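Local coordinates for protein ketosynthase (Streptomyces sp. MSC090213JE08, PDB 6KXD) that probably serves as the chain-length-factor partner in the ketosynthase heterodimer of a highly reducing type II polyketide synthase that builds the ishigamide chain, at residues B[13-18]-B[251-256]. Sequence-based numbering, arbitrary orientation.
Sequences ATLPPG and AVLSVE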
ATOM      1  N   ALA B  13      -9.328 -24.802 -21.278  1.00114.24           N
ATOM      2  CA  ALA B  13     -10.542 -25.508 -20.863  1.00110.21           C
ATOM      3  C   ALA B  13     -10.326 -26.209 -19.508  1.00107.65           C
ATOM      4  O   ALA B  13     -11.297 -26.567 -18.849  1.00107.17           O
ATOM      5  CB  ALA B  13     -10.951 -26.490 -21.941  1.00109.21           C
ATOM      6  N   THR B  14      -9.058 -26.368 -19.089  1.00104.79           N
ATOM      7  CA  THR B  14      -8.658 -27.194 -17.930  1.00102.39           C
ATOM      8  C   THR B  14      -8.732 -26.413 -16.609  1.00 99.06           C
ATOM      9  O   THR B  14      -8.493 -26.999 -15.556  1.00100.38           O
ATOM     10  CB  THR B  14      -7.218 -27.714 -18.081  1.00 96.90           C
ATOM     11  OG1 THR B  14      -6.856 -27.702 -19.462  1.00103.81           O
ATOM     12  CG2 THR B  14      -7.026 -29.108 -17.525  1.00 93.55           C
ATOM     13  N   LEU B  15      -9.068 -25.111 -16.669  1.00 94.61           N
ATOM     14  CA  LEU B  15      -8.819 -24.139 -15.568  1.00 82.19           C
ATOM     15  C   LEU B  15      -9.973 -24.091 -14.573  1.00 80.10           C
ATOM     16  O   LEU B  15     -11.119 -23.931 -14.980  1.00 81.14           O
ATOM     17  CB  LEU B  15      -8.646 -22.734 -16.159  1.00 76.73           C
ATOM     18  CG  LEU B  15      -7.262 -22.396 -16.697  1.00 69.79           C
ATOM     19  CD1 LEU B  15      -7.253 -20.980 -17.256  1.00 68.24           C
ATOM     20  CD2 LEU B  15      -6.205 -22.571 -15.611  1.00 62.81           C
ATOM     21  N   PRO B  16      -9.706 -24.077 -13.244  1.00 83.69           N
ATOM     22  CA  PRO B  16     -10.772 -23.871 -12.262  1.00 85.66           C
ATOM     23  C   PRO B  16     -11.599 -22.627 -12.582  1.00 93.59           C
ATOM     24  O   PRO B  16     -11.164 -21.746 -13.329  1.00 95.90           O
ATOM     25  CB  PRO B  16     -10.052 -23.729 -10.910  1.00 80.04           C
ATOM     26  CG  PRO B  16      -8.699 -24.386 -11.130  1.00 85.07           C
ATOM     27  CD  PRO B  16      -8.388 -24.242 -12.609  1.00 81.32           C
ATOM     28  N   PRO B  17     -12.824 -22.507 -12.022  1.00104.74           N
ATOM     29  CA  PRO B  17     -13.712 -21.407 -12.381  1.00100.53           C
ATOM     30  C   PRO B  17     -13.178 -20.180 -11.629  1.00 94.24           C
ATOM     31  O   PRO B  17     -12.702 -20.314 -10.487  1.00 82.75           O
ATOM     32  CB  PRO B  17     -15.085 -21.918 -11.920  1.00102.14           C
ATOM     33  CG  PRO B  17     -14.768 -22.785 -10.701  1.00100.15           C
ATOM     34  CD  PRO B  17     -13.377 -23.344 -10.940  1.00102.54           C
ATOM     35  N   GLY B  18     -13.175 -19.026 -12.301  1.00 88.96           N
ATOM     36  CA  GLY B  18     -12.668 -17.771 -11.722  1.00 81.67           C
ATOM     37  C   GLY B  18     -11.150 -17.737 -11.546  1.00 74.19           C
ATOM     38  O   GLY B  18     -10.659 -16.970 -10.726  1.00 79.13           O
ATOM     39  N   ALA B 251      -2.288 -18.366 -16.985  1.00 40.07           N
ATOM     40  CA  ALA B 251      -3.220 -18.465 -15.882  1.00 41.23           C
ATOM     41  C   ALA B 251      -2.403 -18.378 -14.606  1.00 43.47           C
ATOM     42  O   ALA B 251      -1.359 -18.980 -14.535  1.00 43.08           O
ATOM     43  CB  ALA B 251      -3.993 -19.741 -15.905  1.00 45.78           C
ATOM     44  N   VAL B 252      -2.884 -17.555 -13.666  1.00 42.22           N
ATOM     45  CA  VAL B 252      -2.281 -17.457 -12.363  1.00 40.27           C
ATOM     46  C   VAL B 252      -2.892 -18.539 -11.470  1.00 38.59           C
ATOM     47  O   VAL B 252      -4.021 -18.423 -11.022  1.00 41.72           O
ATOM     48  CB  VAL B 252      -2.464 -16.058 -11.744  1.00 43.09           C
ATOM     49  CG1 VAL B 252      -1.815 -16.013 -10.380  1.00 47.88           C
ATOM     50  CG2 VAL B 252      -1.933 -14.946 -12.636  1.00 46.11           C
ATOM     51  N   LEU B 253      -2.132 -19.621 -11.256  1.00 40.45           N
ATOM     52  CA  LEU B 253      -2.589 -20.768 -10.520  1.00 41.26           C
ATOM     53  C   LEU B 253      -2.462 -20.551  -9.012  1.00 47.06           C
ATOM     54  O   LEU B 253      -3.239 -21.060  -8.234  1.00 42.71           O
ATOM     55  CB  LEU B 253      -1.757 -21.974 -10.966  1.00 40.26           C
ATOM     56  CG  LEU B 253      -1.883 -22.353 -12.432  1.00 43.36           C
ATOM     57  CD1 LEU B 253      -1.348 -23.756 -12.619  1.00 43.46           C
ATOM     58  CD2 LEU B 253      -3.317 -22.275 -12.917  1.00 45.82           C
ATOM     59  N   SER B 254      -1.395 -19.898  -8.573  1.00 39.42           N
ATOM     60  CA  SER B 254      -1.238 -19.635  -7.177  1.00 40.94           C
ATOM     61  C   SER B 254      -0.208 -18.516  -6.988  1.00 40.06           C
ATOM     62  O   SER B 254       0.667 -18.289  -7.811  1.00 39.49           O
ATOM     63  CB  SER B 254      -0.784 -20.845  -6.436  1.00 40.51           C
ATOM     64  OG  SER B 254       0.498 -21.180  -6.891  1.00 44.25           O
ATOM     65  N   VAL B 255      -0.402 -17.811  -5.892  1.00 38.76           N
ATOM     66  CA  VAL B 255       0.557 -16.850  -5.381  1.00 38.24           C
ATOM     67  C   VAL B 255       0.614 -17.074  -3.884  1.00 40.09           C
ATOM     68  O   VAL B 255      -0.401 -17.034  -3.182  1.00 43.93           O
ATOM     69  CB  VAL B 255       0.162 -15.400  -5.697  1.00 39.78           C
ATOM     70  CG1 VAL B 255       1.140 -14.423  -5.066  1.00 41.99           C
ATOM     71  CG2 VAL B 255       0.039 -15.167  -7.172  1.00 41.47           C
ATOM     72  N   GLU B 256       1.818 -17.372  -3.409  1.00 39.66           N
ATOM     73  CA  GLU B 256       2.010 -17.655  -2.051  1.00 40.43           C
ATOM     74  C   GLU B 256       3.133 -16.747  -1.547  1.00 38.97           C
ATOM     75  O   GLU B 256       4.021 -16.329  -2.306  1.00 41.16           O
ATOM     76  CB  GLU B 256       2.347 -19.139  -1.837  1.00 42.34           C
ATOM     77  CG  GLU B 256       1.174 -20.073  -2.090  1.00 48.94           C
ATOM     78  CD  GLU B 256      -0.038 -19.896  -1.173  1.00 51.81           C
ATOM     79  OE1 GLU B 256      -1.175 -19.897  -1.689  1.00 59.83           O
ATOM     80  OE2 GLU B 256       0.170 -19.776   0.048  1.00 59.55           O
TER
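A small apolar cluster at the edge of the thiolase-type fold, where the N-terminal loop leads into strand 20-29, brings the side chain of Leu15 onto the start of strand 250-259. Both methyls of Leu15 converge on the methyl of Ala251, which sits against the fork: CD2 of Leu15 lies 3.6 Å from CB of Ala251, and CD1 of Leu15 is 3.7 Å from that same CB. The backbones stay well apart, with the CA atoms of Leu15 and Ala251 separated by 8.0 Å, and the gap is bridged by the leucine, whose CG stands opposite its own carbonyl carbon (chi1 -82°); chi2 of 180° carries CD1 straight on, while CD2 branches off toward Ala251 and Leu253. CD2 of Leu15 thus has a second neighbour in Leu253, whose CD2 comes to 4.0 Å from it. The two leucines cross at about a right angle and meet through one methyl each, CD2 on CD2. No hydrogen bond joins 13-18 to 251-256; the contact is purely van der Waals and small, burying 100 Å² in all.

Ala241 and Ile374 also touch Leu15, and Ile374 packs on Ala251 as well, which brings the end of the ordered chain into the same cluster. Leu253 belongs to a classic beta bulge, in which it and Ser254 share Val370 of strand 365-373 as their backbone partner. The incoming loop is tied down by a hydrogen bond from Gly18 N to Glu242 OE2, before Pro20 pairs with Val252 at the start of the antiparallel pairing of strands 20-29 and 250-259. This is peripheral hydrophobic packing in a thiolase-type fold, where a loop preceding the first core strand rests on the beginning of one of the strands with which that strand pairs.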